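4-hydroxyphenylpyruvate dioxygenase (Pseudomonas putida, PDB 5HMQ) catalyses the dehydration of 3-dehydroshikimate to protocatechuate in quinate and shikimate degradation, using a divalent metal cation. Local coordinates at residues R442-A447 against E601-K606; T494-L499 against A610-A615; Y573-D578 against F587-E592. One frame throughout, in Å; residues are numbered along the deposited sequence.

Interaction 1 of 3, residues R442-A447 against E601-K606; sequences RIDHMA and EIIQRK. With MG (magnesium ion), chain L.
Two strands of the C-terminal vicinal oxygen chelate (VOC) domain meet here at a magnesium site. Both belong to one strongly curved mixed sheet, in which strand 520-528 runs between them. The axes of the two short segments come within 8.9 Å at an angle of 109°, so side chains and the metal join them. The protein ligands are two histidines and one carboxylate, the facial triad also found in 4-hydroxyphenylpyruvate dioxygenase. This domain shows neither 4-hydroxyphenylpyruvate nor protocatechuate dioxygenase activity, and the metal site of dehydratase catalysis lies in the N-terminal barrel.

E601 comes first. Its CG is anti to the backbone N and its chain stays extended, which carries the carboxylate to the metal. OE1 binds MG at 2.3 Å, and H445 NE2 binds MG at 2.2 Å. H523 and three waters complete six ligands. The H445 ring and the E601 carboxylate are turned 78° against each other. E601 OE2 does not bind the metal; it takes hydrogen bonds from metal-bound water 1 and from H588.

I603 follows on the same side of the strand. Its CD1 packs across the carboxylate of D444, 3.5 Å from D444 CG. This gives the buried acid an apolar flank.

R605 closes the contact. Its chain bends at chi3 and meets D444 tip to tip. R605 NH1 forms a salt bridge with D444 OD2 at 2.6 Å and also lies 2.8 Å from D444 OD1. R605 NE bonds to Y609 O, which helps to fix the guanidinium. The positive charge probably keeps D444 ionised.

D444 in turn is the second shell of the metal. H445 ND1 donates to the anti lone pair of D444 OD2 at 2.6 Å, close to the plane of the imidazole ring.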
loop_
_atom_site.group_PDB
_atom_site.type_symbol
_atom_site.label_atom_id
_atom_site.label_comp_id
_atom_site.label_asym_id
_atom_site.label_seq_id
_atom_site.Cartn_x
_atom_site.Cartn_y
_atom_site.Cartn_z
ATOM N N ARG C 442 6.116 -17.585 -30.809
ATOM C CA ARG C 442 5.218 -16.556 -30.308
ATOM C C ARG C 442 5.390 -16.394 -28.806
ATOM O O ARG C 442 5.928 -17.265 -28.119
ATOM C CB ARG C 442 3.747 -16.868 -30.617
ATOM C CG ARG C 442 3.155 -18.004 -29.798
ATOM C CD ARG C 442 1.740 -18.320 -30.266
ATOM N NE ARG C 442 0.817 -17.213 -30.023
ATOM C CZ ARG C 442 0.167 -17.006 -28.882
ATOM N NH1 ARG C 442 0.333 -17.830 -27.857
ATOM N NH2 ARG C 442 -0.649 -15.967 -28.765
ATOM N N ILE C 443 4.940 -15.241 -28.311
ATOM C CA ILE C 443 4.847 -15.019 -26.875
ATOM C C ILE C 443 3.679 -15.836 -26.339
ATOM O O ILE C 443 2.522 -15.615 -26.716
ATOM C CB ILE C 443 4.684 -13.527 -26.559
ATOM C CG1 ILE C 443 5.941 -12.764 -26.985
ATOM C CG2 ILE C 443 4.379 -13.322 -25.085
ATOM C CD1 ILE C 443 5.768 -11.262 -27.009
ATOM N N ASP C 444 3.978 -16.788 -25.458
ATOM C CA ASP C 444 2.942 -17.642 -24.898
ATOM C C ASP C 444 2.282 -17.006 -23.681
ATOM O O ASP C 444 1.053 -17.020 -23.562
ATOM C CB ASP C 444 3.524 -19.006 -24.530
ATOM C CG ASP C 444 2.513 -19.895 -23.841
ATOM O OD1 ASP C 444 1.753 -20.593 -24.543
ATOM O OD2 ASP C 444 2.478 -19.896 -22.592
ATOM N N HIS C 445 3.080 -16.453 -22.771
ATOM C CA HIS C 445 2.528 -15.749 -21.624
ATOM C C HIS C 445 3.575 -14.787 -21.088
ATOM O O HIS C 445 4.770 -14.912 -21.372
ATOM C CB HIS C 445 2.058 -16.714 -20.526
ATOM C CG HIS C 445 3.144 -17.569 -19.952
ATOM N ND1 HIS C 445 3.381 -18.857 -20.378
ATOM C CD2 HIS C 445 4.042 -17.327 -18.967
ATOM C CE1 HIS C 445 4.383 -19.371 -19.687
ATOM N NE2 HIS C 445 4.804 -18.462 -18.825
HETATM N N MSE C 446 3.103 -13.819 -20.313
HETATM C CA MSE C 446 3.977 -12.832 -19.708
HETATM C C MSE C 446 3.496 -12.514 -18.300
HETATM O O MSE C 446 2.347 -12.114 -18.098
HETATM C CB MSE C 446 4.037 -11.567 -20.562
HETATM C CG MSE C 446 5.044 -10.546 -20.071
HETATM SE SE MSE C 446 5.333 -9.091 -21.338
HETATM C CE MSE C 446 3.515 -8.372 -21.395
ATOM N N ALA C 447 4.380 -12.710 -17.327
ATOM C CA ALA C 447 4.044 -12.550 -15.921
ATOM C C ALA C 447 4.423 -11.160 -15.433
ATOM O O ALA C 447 5.452 -10.608 -15.833
ATOM C CB ALA C 447 4.745 -13.608 -15.066
ATOM N N GLU C 601 11.831 -17.267 -20.581
ATOM C CA GLU C 601 11.439 -18.663 -20.499
ATOM C C GLU C 601 11.164 -19.179 -21.901
ATOM O O GLU C 601 10.553 -18.483 -22.718
ATOM C CB GLU C 601 10.196 -18.845 -19.616
ATOM C CG GLU C 601 9.677 -20.273 -19.554
ATOM C CD GLU C 601 8.410 -20.401 -18.730
ATOM O OE1 GLU C 601 7.799 -19.358 -18.413
ATOM O OE2 GLU C 601 8.021 -21.543 -18.401
ATOM N N ILE C 602 11.634 -20.393 -22.179
ATOM C CA ILE C 602 11.358 -21.098 -23.426
ATOM C C ILE C 602 10.592 -22.365 -23.082
ATOM O O ILE C 602 11.032 -23.143 -22.229
ATOM C CB ILE C 602 12.651 -21.432 -24.192
ATOM C CG1 ILE C 602 13.425 -20.155 -24.520
ATOM C CG2 ILE C 602 12.341 -22.243 -25.441
ATOM C CD1 ILE C 602 14.828 -20.400 -25.029
ATOM N N ILE C 603 9.447 -22.568 -23.736
ATOM C CA ILE C 603 8.561 -23.679 -23.420
ATOM C C ILE C 603 8.239 -24.467 -24.684
ATOM O O ILE C 603 8.310 -23.957 -25.804
ATOM C CB ILE C 603 7.248 -23.218 -22.746
ATOM C CG1 ILE C 603 6.337 -22.532 -23.763
ATOM C CG2 ILE C 603 7.532 -22.289 -21.585
ATOM C CD1 ILE C 603 4.902 -22.412 -23.307
ATOM N N GLN C 604 7.892 -25.736 -24.479
ATOM C CA GLN C 604 7.290 -26.579 -25.505
ATOM C C GLN C 604 6.058 -27.238 -24.906
ATOM O O GLN C 604 6.162 -27.958 -23.908
ATOM C CB GLN C 604 8.272 -27.638 -26.012
ATOM C CG GLN C 604 7.709 -28.512 -27.123
ATOM C CD GLN C 604 8.569 -29.731 -27.398
ATOM O OE1 GLN C 604 9.779 -29.715 -27.172
ATOM N NE2 GLN C 604 7.946 -30.797 -27.884
ATOM N N ARG C 605 4.898 -26.989 -25.504
ATOM C CA ARG C 605 3.651 -27.593 -25.056
ATOM C C ARG C 605 3.358 -28.824 -25.901
ATOM O O ARG C 605 3.403 -28.760 -27.134
ATOM C CB ARG C 605 2.502 -26.590 -25.150
ATOM C CG ARG C 605 2.803 -25.288 -24.436
ATOM C CD ARG C 605 1.596 -24.378 -24.389
ATOM N NE ARG C 605 0.953 -24.455 -23.084
ATOM C CZ ARG C 605 1.057 -23.520 -22.149
ATOM N NH1 ARG C 605 1.771 -22.430 -22.377
ATOM N NH2 ARG C 605 0.446 -23.671 -20.985
ATOM N N LYS C 606 3.055 -29.941 -25.240
ATOM C CA LYS C 606 2.812 -31.190 -25.942
ATOM C C LYS C 606 1.486 -31.808 -25.522
ATOM O O LYS C 606 1.142 -31.826 -24.336
ATOM C CB LYS C 606 3.964 -32.177 -25.703
ATOM C CG LYS C 606 3.739 -33.565 -26.271
ATOM C CD LYS C 606 4.975 -34.436 -26.102
ATOM C CE LYS C 606 4.757 -35.812 -26.705
ATOM N NZ LYS C 606 5.981 -36.650 -26.593
HETATM MG MG MG L . 5.984 -18.991 -17.062
HETATM O O HOH W 1 5.478 -20.978 -17.356
HETATM O O HOH W 2 4.134 -18.593 -15.630
HETATM O O HOH W 3 6.916 -19.607 -15.318
#

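Interaction 2 of 3, residues T494-L499 against A610-A615; sequences TLRLPL and AGYGAA
The hydrogen bonds all start from the guanidinium of R496, on strand 496-501. It grips the loop after strand 599-606 end-on. R496 NH1 reaches A610 O at 2.9 Å, and R496 NH2 reaches the same A610 O at 3.1 Å. The carbonyl oxygen lies in the guanidinium plane. A weak third bond, bent to 124°, runs from R496 NE to Y612 OH at 2.9 Å. R496 NH2 also has a salt bridge to D471, which probably offsets the charge, with R605 close by.

The packing contacts gather on Y612. R496 and Y612 approach tip to tip, with guanidinium and ring planes 51° apart. Y612 CE1 lies over one face of the guanidinium, offset toward its rim. P498 crosses Y612 obliquely, with its CG over one face of the ring and P498 CD 4.2 Å from Y612 CZ. The contact opens toward solvent at A610.

Y612 also meets the ring of H445 edge-to-face, and the nearest atom of its side chain is about 5 Å from the magnesium. The loop thus lies against the curved sheet beside the metal site of a VOC domain.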
loop_
_atom_site.group_PDB
_atom_site.type_symbol
_atom_site.label_atom_id
_atom_site.label_comp_id
_atom_site.label_asym_id
_atom_site.label_seq_id
_atom_site.Cartn_x
_atom_site.Cartn_y
_atom_site.Cartn_z
ATOM N N THR C 494 -5.168 -16.168 -26.418
ATOM C CA THR C 494 -3.991 -15.661 -27.116
ATOM C C THR C 494 -3.178 -14.711 -26.247
ATOM O O THR C 494 -2.017 -14.435 -26.569
ATOM C CB THR C 494 -4.391 -14.961 -28.417
ATOM O OG1 THR C 494 -5.126 -13.767 -28.119
ATOM C CG2 THR C 494 -5.250 -15.882 -29.275
ATOM N N LEU C 495 -3.759 -14.209 -25.159
ATOM C CA LEU C 495 -3.061 -13.371 -24.196
ATOM C C LEU C 495 -3.195 -13.992 -22.813
ATOM O O LEU C 495 -4.310 -14.272 -22.361
ATOM C CB LEU C 495 -3.630 -11.950 -24.183
ATOM C CG LEU C 495 -3.579 -11.125 -25.469
ATOM C CD1 LEU C 495 -4.484 -9.910 -25.351
ATOM C CD2 LEU C 495 -2.154 -10.702 -25.789
ATOM N N ARG C 496 -2.064 -14.206 -22.145
ATOM C CA ARG C 496 -2.038 -14.823 -20.822
ATOM C C ARG C 496 -1.112 -14.006 -19.940
ATOM O O ARG C 496 0.012 -13.685 -20.336
ATOM C CB ARG C 496 -1.583 -16.288 -20.864
ATOM C CG ARG C 496 -2.389 -17.183 -21.789
ATOM C CD ARG C 496 -2.002 -18.646 -21.607
ATOM N NE ARG C 496 -2.406 -19.194 -20.315
ATOM C CZ ARG C 496 -2.394 -20.488 -20.017
ATOM N NH1 ARG C 496 -2.004 -21.367 -20.922
ATOM N NH2 ARG C 496 -2.782 -20.903 -18.818
ATOM N N LEU C 497 -1.581 -13.689 -18.737
ATOM C CA LEU C 497 -0.929 -12.709 -17.872
ATOM C C LEU C 497 -0.952 -13.206 -16.436
ATOM O O LEU C 497 -1.823 -12.828 -15.643
ATOM C CB LEU C 497 -1.613 -11.345 -17.999
ATOM C CG LEU C 497 -0.865 -10.092 -17.553
ATOM C CD1 LEU C 497 0.070 -9.616 -18.652
ATOM C CD2 LEU C 497 -1.867 -9.011 -17.192
ATOM N N PRO C 498 -0.013 -14.076 -16.067
ATOM C CA PRO C 498 0.139 -14.423 -14.652
ATOM C C PRO C 498 0.631 -13.227 -13.857
ATOM O O PRO C 498 1.300 -12.334 -14.384
ATOM C CB PRO C 498 1.163 -15.563 -14.663
ATOM C CG PRO C 498 1.849 -15.463 -15.975
ATOM C CD PRO C 498 0.871 -14.869 -16.935
ATOM N N LEU C 499 0.270 -13.204 -12.578
ATOM C CA LEU C 499 0.498 -12.042 -11.730
ATOM C C LEU C 499 1.093 -12.497 -10.408
ATOM O O LEU C 499 0.469 -13.278 -9.679
ATOM C CB LEU C 499 -0.805 -11.267 -11.514
ATOM C CG LEU C 499 -1.484 -10.796 -12.803
ATOM C CD1 LEU C 499 -2.945 -10.465 -12.569
ATOM C CD2 LEU C 499 -0.754 -9.607 -13.400
ATOM N N ALA C 610 -1.764 -27.247 -20.773
ATOM C CA ALA C 610 -2.312 -25.902 -20.693
ATOM C C ALA C 610 -1.818 -25.075 -19.513
ATOM O O ALA C 610 -2.120 -23.877 -19.459
ATOM C CB ALA C 610 -3.847 -25.956 -20.645
ATOM N N GLY C 611 -1.082 -25.660 -18.572
ATOM C CA GLY C 611 -0.643 -24.943 -17.393
ATOM C C GLY C 611 0.612 -24.124 -17.619
ATOM O O GLY C 611 1.003 -23.819 -18.749
ATOM N N TYR C 612 1.256 -23.764 -16.508
ATOM C CA TYR C 612 2.473 -22.967 -16.529
ATOM C C TYR C 612 3.668 -23.692 -15.932
ATOM O O TYR C 612 4.747 -23.096 -15.834
ATOM C CB TYR C 612 2.285 -21.647 -15.765
ATOM C CG TYR C 612 1.271 -20.675 -16.329
ATOM C CD1 TYR C 612 1.556 -19.927 -17.466
ATOM C CD2 TYR C 612 0.055 -20.464 -15.695
ATOM C CE1 TYR C 612 0.642 -19.021 -17.976
ATOM C CE2 TYR C 612 -0.865 -19.558 -16.197
ATOM C CZ TYR C 612 -0.564 -18.840 -17.337
ATOM O OH TYR C 612 -1.476 -17.938 -17.842
ATOM N N GLY C 613 3.515 -24.949 -15.531
ATOM C CA GLY C 613 4.595 -25.648 -14.860
ATOM C C GLY C 613 4.913 -25.064 -13.502
ATOM O O GLY C 613 6.089 -24.993 -13.122
ATOM N N ALA C 614 3.888 -24.631 -12.764
ATOM C CA ALA C 614 4.100 -24.019 -11.457
ATOM C C ALA C 614 4.742 -24.977 -10.464
ATOM O O ALA C 614 5.332 -24.521 -9.477
ATOM C CB ALA C 614 2.774 -23.500 -10.898
ATOM N N ALA C 615 4.641 -26.289 -10.698
ATOM C CA ALA C 615 5.246 -27.260 -9.793
ATOM C C ALA C 615 6.760 -27.122 -9.716
ATOM O O ALA C 615 7.368 -27.637 -8.771
ATOM C CB ALA C 615 4.873 -28.680 -10.223
#

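Interaction 3 of 3, residues Y573-D578 against F587-E592; sequences YNVLYD and FHVYTE
Strands 576-579 and 585-590 form an antiparallel beta hairpin at the edge of the VOC sheet. L576 pairs with H588 as a hydrogen-bonded pair. L576 N donates to H588 O at 2.9 Å, and H588 N donates to L576 O at 3.1 Å.

The side chain of L576 leaves on the same sheet face as H588. Its CB lies beside the bonded carbonyl, 3.3 Å from H588 O, and 3.7 Å from H588 NE2. CG is anti to the carbonyl carbon and stays near H588 O. At the tip, L576 CD1 meets the edge of the Y590 ring, 3.7 Å from Y590 CD2.

Y577 and F587 form the next, non-hydrogen-bonded pair. Their side chains run side by side on the other face, and the rings meet obliquely, planes 45° apart, with Y577 CD1 3.4 Å from F587 CE1.

H588 CG takes the crowded position between backbone N and carbonyl carbon. This swings the ring back along L576. Its ND1 is hydrogen-bonded to E601 OE2 and its NE2 to N616 ND2. With ND2 as the donor, H588 NE2 would accept, so H588 is probably a neutral ring protonated on ND1, a second-shell donor to the magnesium ligand E601.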
loop_
_atom_site.group_PDB
_atom_site.type_symbol
_atom_site.label_atom_id
_atom_site.label_comp_id
_atom_site.label_asym_id
_atom_site.label_seq_id
_atom_site.Cartn_x
_atom_site.Cartn_y
_atom_site.Cartn_z
ATOM N N TYR C 573 20.366 -31.301 -20.730
ATOM C CA TYR C 573 19.901 -30.045 -21.301
ATOM C C TYR C 573 19.232 -29.143 -20.272
ATOM O O TYR C 573 18.668 -28.109 -20.647
ATOM C CB TYR C 573 18.923 -30.313 -22.452
ATOM C CG TYR C 573 19.538 -30.861 -23.724
ATOM C CD1 TYR C 573 19.865 -32.205 -23.843
ATOM C CD2 TYR C 573 19.765 -30.035 -24.819
ATOM C CE1 TYR C 573 20.417 -32.711 -25.002
ATOM C CE2 TYR C 573 20.317 -30.532 -25.986
ATOM C CZ TYR C 573 20.641 -31.874 -26.070
ATOM O OH TYR C 573 21.191 -32.380 -27.226
ATOM N N ASN C 574 19.289 -29.509 -18.989
ATOM C CA ASN C 574 18.734 -28.700 -17.902
ATOM C C ASN C 574 17.286 -28.304 -18.186
ATOM O O ASN C 574 16.859 -27.182 -17.906
ATOM C CB ASN C 574 19.598 -27.466 -17.640
ATOM C CG ASN C 574 20.969 -27.820 -17.092
ATOM O OD1 ASN C 574 21.090 -28.369 -15.997
ATOM N ND2 ASN C 574 22.009 -27.503 -17.853
ATOM N N VAL C 575 16.523 -29.237 -18.746
ATOM C CA VAL C 575 15.123 -28.997 -19.073
ATOM C C VAL C 575 14.261 -29.392 -17.882
ATOM O O VAL C 575 14.460 -30.456 -17.283
ATOM C CB VAL C 575 14.713 -29.774 -20.336
ATOM C CG1 VAL C 575 13.230 -29.580 -20.625
ATOM C CG2 VAL C 575 15.546 -29.329 -21.524
ATOM N N LEU C 576 13.301 -28.537 -17.545
ATOM C CA LEU C 576 12.327 -28.793 -16.495
ATOM C C LEU C 576 11.056 -29.374 -17.104
ATOM O O LEU C 576 10.740 -29.131 -18.271
ATOM C CB LEU C 576 12.022 -27.506 -15.729
ATOM C CG LEU C 576 13.238 -26.909 -15.016
ATOM C CD1 LEU C 576 13.011 -25.451 -14.687
ATOM C CD2 LEU C 576 13.540 -27.685 -13.749
ATOM N N TYR C 577 10.326 -30.145 -16.301
ATOM C CA TYR C 577 9.273 -31.003 -16.823
ATOM C C TYR C 577 8.026 -30.920 -15.955
ATOM O O TYR C 577 8.101 -30.728 -14.739
ATOM C CB TYR C 577 9.756 -32.459 -16.915
ATOM C CG TYR C 577 8.706 -33.442 -17.376
ATOM C CD1 TYR C 577 8.382 -33.564 -18.720
ATOM C CD2 TYR C 577 8.049 -34.261 -16.466
ATOM C CE1 TYR C 577 7.424 -34.467 -19.144
ATOM C CE2 TYR C 577 7.092 -35.167 -16.880
ATOM C CZ TYR C 577 6.783 -35.266 -18.220
ATOM O OH TYR C 577 5.830 -36.168 -18.635
ATOM N N ASP C 578 6.872 -31.063 -16.607
ATOM C CA ASP C 578 5.586 -31.188 -15.938
ATOM C C ASP C 578 4.646 -31.977 -16.837
ATOM O O ASP C 578 4.785 -31.966 -18.063
ATOM C CB ASP C 578 4.980 -29.820 -15.603
ATOM C CG ASP C 578 3.791 -29.924 -14.665
ATOM O OD1 ASP C 578 3.832 -30.761 -13.738
ATOM O OD2 ASP C 578 2.810 -29.176 -14.862
ATOM N N PHE C 587 7.726 -28.931 -21.424
ATOM C CA PHE C 587 9.180 -28.858 -21.368
ATOM C C PHE C 587 9.558 -27.388 -21.428
ATOM O O PHE C 587 9.244 -26.706 -22.408
ATOM C CB PHE C 587 9.827 -29.626 -22.522
ATOM C CG PHE C 587 9.326 -31.033 -22.678
ATOM C CD1 PHE C 587 9.817 -32.050 -21.876
ATOM C CD2 PHE C 587 8.360 -31.338 -23.621
ATOM C CE1 PHE C 587 9.360 -33.349 -22.020
ATOM C CE2 PHE C 587 7.897 -32.634 -23.766
ATOM C CZ PHE C 587 8.398 -33.639 -22.965
ATOM N N HIS C 588 10.220 -26.898 -20.384
ATOM C CA HIS C 588 10.534 -25.482 -20.319
ATOM C C HIS C 588 11.847 -25.270 -19.582
ATOM O O HIS C 588 12.247 -26.082 -18.743
ATOM C CB HIS C 588 9.397 -24.687 -19.654
ATOM C CG HIS C 588 9.072 -25.123 -18.257
ATOM N ND1 HIS C 588 8.750 -24.229 -17.259
ATOM C CD2 HIS C 588 9.005 -26.353 -17.696
ATOM C CE1 HIS C 588 8.504 -24.888 -16.141
ATOM N NE2 HIS C 588 8.653 -26.179 -16.378
ATOM N N VAL C 589 12.522 -24.170 -19.925
ATOM C CA VAL C 589 13.764 -23.754 -19.291
ATOM C C VAL C 589 13.682 -22.264 -18.994
ATOM O O VAL C 589 12.900 -21.526 -19.600
ATOM C CB VAL C 589 15.005 -24.055 -20.160
ATOM C CG1 VAL C 589 15.174 -25.551 -20.353
ATOM C CG2 VAL C 589 14.903 -23.339 -21.501
ATOM N N TYR C 590 14.505 -21.824 -18.047
ATOM C CA TYR C 590 14.555 -20.427 -17.647
ATOM C C TYR C 590 15.966 -19.877 -17.802
ATOM O O TYR C 590 16.954 -20.597 -17.631
ATOM C CB TYR C 590 14.097 -20.245 -16.194
ATOM C CG TYR C 590 12.670 -20.666 -15.929
ATOM C CD1 TYR C 590 11.611 -19.837 -16.271
ATOM C CD2 TYR C 590 12.381 -21.883 -15.326
ATOM C CE1 TYR C 590 10.305 -20.206 -16.025
ATOM C CE2 TYR C 590 11.072 -22.262 -15.077
ATOM C CZ TYR C 590 10.040 -21.418 -15.431
ATOM O OH TYR C 590 8.734 -21.781 -15.190
ATOM N N THR C 591 16.049 -18.591 -18.127
ATOM C CA THR C 591 17.308 -17.867 -18.072
ATOM C C THR C 591 17.473 -17.213 -16.704
ATOM O O THR C 591 16.527 -17.098 -15.923
ATOM C CB THR C 591 17.378 -16.801 -19.167
ATOM O OG1 THR C 591 16.580 -15.672 -18.786
ATOM C CG2 THR C 591 16.863 -17.348 -20.484
ATOM N N GLU C 592 18.692 -16.769 -16.421
ATOM C CA GLU C 592 18.907 -15.914 -15.270
ATOM C C GLU C 592 18.220 -14.572 -15.509
ATOM O O GLU C 592 17.930 -14.210 -16.652
ATOM C CB GLU C 592 20.400 -15.707 -15.024
ATOM C CG GLU C 592 21.145 -16.958 -14.601
ATOM C CD GLU C 592 22.631 -16.714 -14.425
ATOM O OE1 GLU C 592 23.165 -15.795 -15.081
ATOM O OE2 GLU C 592 23.267 -17.445 -13.635
#

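How the interactions relate
All three contacts belong to the same mixed sheet of the second VOC domain. Interactions 1 and 3 are buried; interaction 2 is only partly so. Interaction 1 sits at the metal and is held by coordination and charge. Interaction 2 joins the neighbouring strand to the loop 610-615, before the last helix, through an arginine on a backbone carbonyl and a tyrosine beside the metal. Interaction 3 is a hairpin of backbone bonds and apolar packing at the sheet edge. Strands 440-450 and 496-501 link the first two, with M446 N probably bonded to R496 O. Strands 599-606 and 585-590 link interactions 1 and 3, with Q604 N probably bonded to F587 O.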